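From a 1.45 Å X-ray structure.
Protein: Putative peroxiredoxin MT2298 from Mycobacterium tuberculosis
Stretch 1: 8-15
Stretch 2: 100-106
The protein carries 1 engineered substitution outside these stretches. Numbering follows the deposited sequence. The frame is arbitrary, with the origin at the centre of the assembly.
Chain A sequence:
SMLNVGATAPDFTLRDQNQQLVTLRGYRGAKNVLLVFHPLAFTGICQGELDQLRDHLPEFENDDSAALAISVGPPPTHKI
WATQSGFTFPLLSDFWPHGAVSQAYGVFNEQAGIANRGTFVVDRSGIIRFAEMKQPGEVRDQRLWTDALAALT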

ATOM      1  N   THR A   8      -1.361   8.591  27.704  1.00 41.14           N
ATOM      2  CA  THR A   8      -0.942   9.669  26.834  1.00 40.30           C
ATOM      3  C   THR A   8      -0.858   9.095  25.424  1.00 37.49           C
ATOM      4  O   THR A   8      -0.228   8.057  25.204  1.00 40.01           O
ATOM      5  CB  THR A   8       0.412  10.243  27.263  1.00 42.97           C
ATOM      6  OG1 THR A   8       0.289  10.792  28.586  1.00 45.09           O
ATOM      7  CG2 THR A   8       0.880  11.340  26.307  1.00 43.36           C
ATOM      8  N   ALA A   9      -1.515   9.764  24.485  1.00 35.11           N
ATOM      9  CA  ALA A   9      -1.484   9.350  23.068  1.00 33.84           C
ATOM     10  C   ALA A   9      -0.067   9.468  22.494  1.00 34.81           C
ATOM     11  O   ALA A   9       0.508  10.554  22.538  1.00 36.68           O
ATOM     12  CB  ALA A   9      -2.415  10.234  22.272  1.00 32.93           C
ATOM     13  N   PRO A  10       0.493   8.367  21.917  1.00 34.36           N
ATOM     14  CA  PRO A  10       1.826   8.471  21.327  1.00 34.37           C
ATOM     15  C   PRO A  10       1.870   9.522  20.236  1.00 33.23           C
ATOM     16  O   PRO A  10       0.956   9.577  19.412  1.00 32.85           O
ATOM     17  CB  PRO A  10       2.062   7.068  20.761  1.00 33.83           C
ATOM     18  CG  PRO A  10       1.320   6.185  21.703  1.00 35.14           C
ATOM     19  CD  PRO A  10       0.091   6.960  22.090  1.00 34.32           C
ATOM     20  N   ASP A  11       2.923  10.339  20.195  1.00 34.55           N
ATOM     21  CA  ASP A  11       3.030  11.316  19.114  1.00 34.79           C
ATOM     22  C   ASP A  11       3.371  10.598  17.814  1.00 33.38           C
ATOM     23  O   ASP A  11       3.936   9.497  17.798  1.00 35.35           O
ATOM     24  CB  ASP A  11       4.113  12.381  19.350  1.00 39.91           C
ATOM     25  CG  ASP A  11       3.828  13.707  18.584  1.00 42.69           C
ATOM     26  OD1 ASP A  11       2.762  13.854  17.921  1.00 37.80           O
ATOM     27  OD2 ASP A  11       4.676  14.631  18.689  1.00 48.53           O
ATOM     28  N   PHE A  12       2.998  11.250  16.732  1.00 32.51           N
ATOM     29  CA  PHE A  12       3.366  10.772  15.421  1.00 30.90           C
ATOM     30  C   PHE A  12       3.444  11.914  14.444  1.00 31.28           C
ATOM     31  O   PHE A  12       2.804  12.942  14.632  1.00 31.93           O
ATOM     32  CB  PHE A  12       2.385   9.693  14.907  1.00 29.83           C
ATOM     33  CG  PHE A  12       0.939  10.159  14.760  1.00 28.64           C
ATOM     34  CD1 PHE A  12       0.549  10.983  13.712  1.00 28.42           C
ATOM     35  CD2 PHE A  12      -0.034   9.750  15.670  1.00 29.55           C
ATOM     36  CE1 PHE A  12      -0.772  11.401  13.577  1.00 28.62           C
ATOM     37  CE2 PHE A  12      -1.355  10.157  15.535  1.00 29.09           C
ATOM     38  CZ  PHE A  12      -1.731  10.977  14.487  1.00 29.23           C
ATOM     39  N   THR A  13       4.224  11.689  13.384  1.00 30.13           N
ATOM     40  CA  THR A  13       4.251  12.574  12.235  1.00 31.05           C
ATOM     41  C   THR A  13       4.128  11.709  10.987  1.00 28.92           C
ATOM     42  O   THR A  13       5.019  10.885  10.719  1.00 31.80           O
ATOM     43  CB  THR A  13       5.563  13.378  12.159  1.00 33.43           C
ATOM     44  OG1 THR A  13       5.813  14.032  13.419  1.00 35.37           O
ATOM     45  CG2 THR A  13       5.493  14.420  11.040  1.00 33.60           C
ATOM     46  N   LEU A  14       3.053  11.912  10.222  1.00 27.51           N
ATOM     47  CA  LEU A  14       2.781  11.093   9.026  1.00 25.76           C
ATOM     48  C   LEU A  14       2.381  11.967   7.844  1.00 26.51           C
ATOM     49  O   LEU A  14       1.855  13.066   7.994  1.00 27.63           O
ATOM     50  CB  LEU A  14       1.648  10.077   9.313  1.00 24.49           C
ATOM     51  CG  LEU A  14       1.911   9.033  10.399  1.00 25.29           C
ATOM     52  CD1 LEU A  14       0.642   8.229  10.695  1.00 25.62           C
ATOM     53  CD2 LEU A  14       3.057   8.074  10.080  1.00 26.13           C
ATOM     54  N   ARG A  15       2.594  11.450   6.649  1.00 24.75           N
ATOM     55  CA  ARG A  15       2.144  12.106   5.442  1.00 26.33           C
ATOM     56  C   ARG A  15       0.661  11.915   5.141  1.00 25.87           C
ATOM     57  O   ARG A  15       0.142  10.785   5.213  1.00 23.57           O
ATOM     58  CB  ARG A  15       2.923  11.539   4.259  1.00 27.39           C
ATOM     59  CG  ARG A  15       4.430  11.609   4.391  1.00 30.69           C
ATOM     60  CD  ARG A  15       4.956  12.801   3.627  1.00 32.64           C
ATOM     61  NE  ARG A  15       6.390  12.909   3.806  1.00 34.41           N
ATOM     62  CZ  ARG A  15       7.061  14.044   3.724  1.00 34.47           C
ATOM     63  NH1 ARG A  15       6.419  15.182   3.464  1.00 35.53           N
ATOM     64  NH2 ARG A  15       8.365  14.042   3.928  1.00 36.59           N
ATOM     65  N   ALA A 100       3.921   1.263  12.003  1.00 23.93           N
ATOM     66  CA  ALA A 100       4.602   1.652  13.273  1.00 24.63           C
ATOM     67  C   ALA A 100       3.673   2.402  14.218  1.00 25.18           C
ATOM     68  O   ALA A 100       3.655   2.135  15.424  1.00 26.20           O
ATOM     69  CB  ALA A 100       5.838   2.484  12.983  1.00 26.72           C
ATOM     70  N   VAL A 101       2.905   3.349  13.674  1.00 23.93           N
ATOM     71  CA  VAL A 101       1.969   4.125  14.519  1.00 23.91           C
ATOM     72  C   VAL A 101       0.871   3.213  15.029  1.00 24.35           C
ATOM     73  O   VAL A 101       0.513   3.239  16.218  1.00 24.98           O
ATOM     74  CB  VAL A 101       1.434   5.364  13.799  1.00 23.48           C
ATOM     75  CG1 VAL A 101       0.444   6.104  14.692  1.00 23.76           C
ATOM     76  CG2 VAL A 101       2.607   6.267  13.425  1.00 24.61           C
ATOM     77  N   SER A 102       0.329   2.383  14.147  1.00 22.92           N
ATOM     78  CA  SER A 102      -0.669   1.397  14.545  1.00 22.91           C
ATOM     79  C   SER A 102      -0.170   0.507  15.705  1.00 24.22           C
ATOM     80  O   SER A 102      -0.899   0.248  16.678  1.00 24.62           O
ATOM     81  CB  SER A 102      -1.079   0.561  13.323  1.00 22.67           C
ATOM     82  OG  SER A 102      -1.597   1.386  12.291  1.00 22.97           O
ATOM     83  N   GLN A 103       1.088   0.076  15.619  1.00 24.66           N
ATOM     84  CA  GLN A 103       1.712  -0.700  16.688  1.00 27.80           C
ATOM     85  C   GLN A 103       1.837   0.095  17.985  1.00 28.09           C
ATOM     86  O   GLN A 103       1.589  -0.455  19.048  1.00 29.23           O
ATOM     87  CB  GLN A 103       3.104  -1.180  16.269  1.00 30.17           C
ATOM     88  CG  GLN A 103       3.086  -2.264  15.219  1.00 32.37           C
ATOM     89  CD  GLN A 103       4.494  -2.641  14.809  1.00 37.92           C
ATOM     90  OE1 GLN A 103       5.356  -1.777  14.644  1.00 40.84           O
ATOM     91  NE2 GLN A 103       4.743  -3.933  14.666  1.00 42.88           N
ATOM     92  N   ALA A 104       2.240   1.362  17.886  1.00 27.28           N
ATOM     93  CA  ALA A 104       2.350   2.241  19.081  1.00 28.52           C
ATOM     94  C   ALA A 104       1.040   2.389  19.803  1.00 28.77           C
ATOM     95  O   ALA A 104       1.027   2.601  21.034  1.00 29.83           O
ATOM     96  CB  ALA A 104       2.859   3.623  18.687  1.00 28.75           C
ATOM     97  N   TYR A 105      -0.075   2.370  19.065  1.00 27.02           N
ATOM     98  CA  TYR A 105      -1.400   2.474  19.661  1.00 26.69           C
ATOM     99  C   TYR A 105      -1.980   1.116  20.052  1.00 26.40           C
ATOM    100  O   TYR A 105      -3.063   1.070  20.650  1.00 27.73           O
ATOM    101  CB  TYR A 105      -2.370   3.262  18.736  1.00 25.60           C
ATOM    102  CG  TYR A 105      -2.195   4.764  18.829  1.00 25.94           C
ATOM    103  CD1 TYR A 105      -1.130   5.426  18.208  1.00 26.42           C
ATOM    104  CD2 TYR A 105      -3.087   5.538  19.590  1.00 26.18           C
ATOM    105  CE1 TYR A 105      -0.950   6.804  18.327  1.00 26.84           C
ATOM    106  CE2 TYR A 105      -2.939   6.914  19.688  1.00 27.22           C
ATOM    107  CZ  TYR A 105      -1.851   7.541  19.085  1.00 28.33           C
ATOM    108  OH  TYR A 105      -1.656   8.900  19.171  1.00 29.40           O
ATOM    109  N   GLY A 106      -1.275   0.033  19.729  1.00 27.05           N
ATOM    110  CA  GLY A 106      -1.690  -1.318  20.074  1.00 27.05           C
ATOM    111  C   GLY A 106      -2.799  -1.876  19.216  1.00 26.59           C
ATOM    112  O   GLY A 106      -3.507  -2.788  19.618  1.00 29.06           O
TER

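A single tyrosine side chain does two jobs at one proline. Tyr105 OH donates a hydrogen bond to the backbone oxygen Pro10 O at 2.7 Å, and the face of the same ring receives the proline ring. Pro10 CD lies 3.9 Å from the centroid of the Tyr105 ring, 20° off the ring normal, a CH-pi contact. The closest side-chain approach of the pair is Pro10 CD to Tyr105 CZ, 3.6 Å.

This is the one hydrogen bond between the two stretches. The rest of the contact is largely apolar. Together the stretches bury 328 Å², summed over both sides, and Tyr105 has the largest share.

Tyr105 follows the helical residues 100-104. Its CA-to-CB bond points sideways to stretch 1, but the end of the side chain comes nearer. With chi1 at -80° (m), the ring reaches across to the loop and its hydroxyl meets the proline carbonyl. Tyrosine suits this buried place because it offers a broad apolar ring and a polar tip, and the tip is satisfied by the carbonyl. Proline suits the other side. Its ring is compact and its CD hydrogens, next to the nitrogen, are good partners for an aromatic face. It has no backbone NH, but its carbonyl is free to accept.

Neighbours complete the surroundings of the tyrosine. Ala9, also buried, has its CB 3.5 Å from Tyr105 OH and 4.2 Å from Tyr105 CZ. Its small methyl fits beside the ring tip. Phe12 places the edge of its ring near the hydroxyl, with Phe12 CE2 3.9 Å from Tyr105 OH. The two rings also touch at Phe12 CD2 and Tyr105 CE1, 4.1 Å apart.

Pro10 also meets the helix. Its CB is 4.1 Å from Ala104 CB, and both CA-to-CB bonds point toward the opposing stretch. Pro10 CA and Ala104 CA are 6.6 Å apart, and the short alanine side chain suits such a close approach.

Further along, Val101 is the apolar partner. Its chi1 is 178° (t). Val101 CG2 packs against Phe12 CB at 3.7 Å and against Leu14 CD2 at 3.8 Å. One methyl thus touches two residues of stretch 1. Phe12 is buried, and its apolar side chain touches both Tyr105 and Val101; Leu14 extends the apolar surface with its CD2 methyl. The branched valine presents a compact apolar surface to them. It lies one helical turn before Tyr105, and the backbone bond from Tyr105 N to Val101 O, 3.0 Å, links the two positions.

From Pro10 to Leu14 the side chains alternate. Pro10, Phe12 and Leu14 point toward the helical segment; Asp11 and Thr13 point away and are exposed. The apolar residues thus face the contact, while the polar ones stay outside it. Asp11 OD1 accepts a weak hydrogen bond from Phe12 N at 2.9 Å.

Gly106 takes no part in the contact. It ends the helical run in a Schellman motif, with Gly106 N bonded to Gln103 O at 3.0 Å. Its phi of 76° is positive, which favours glycine.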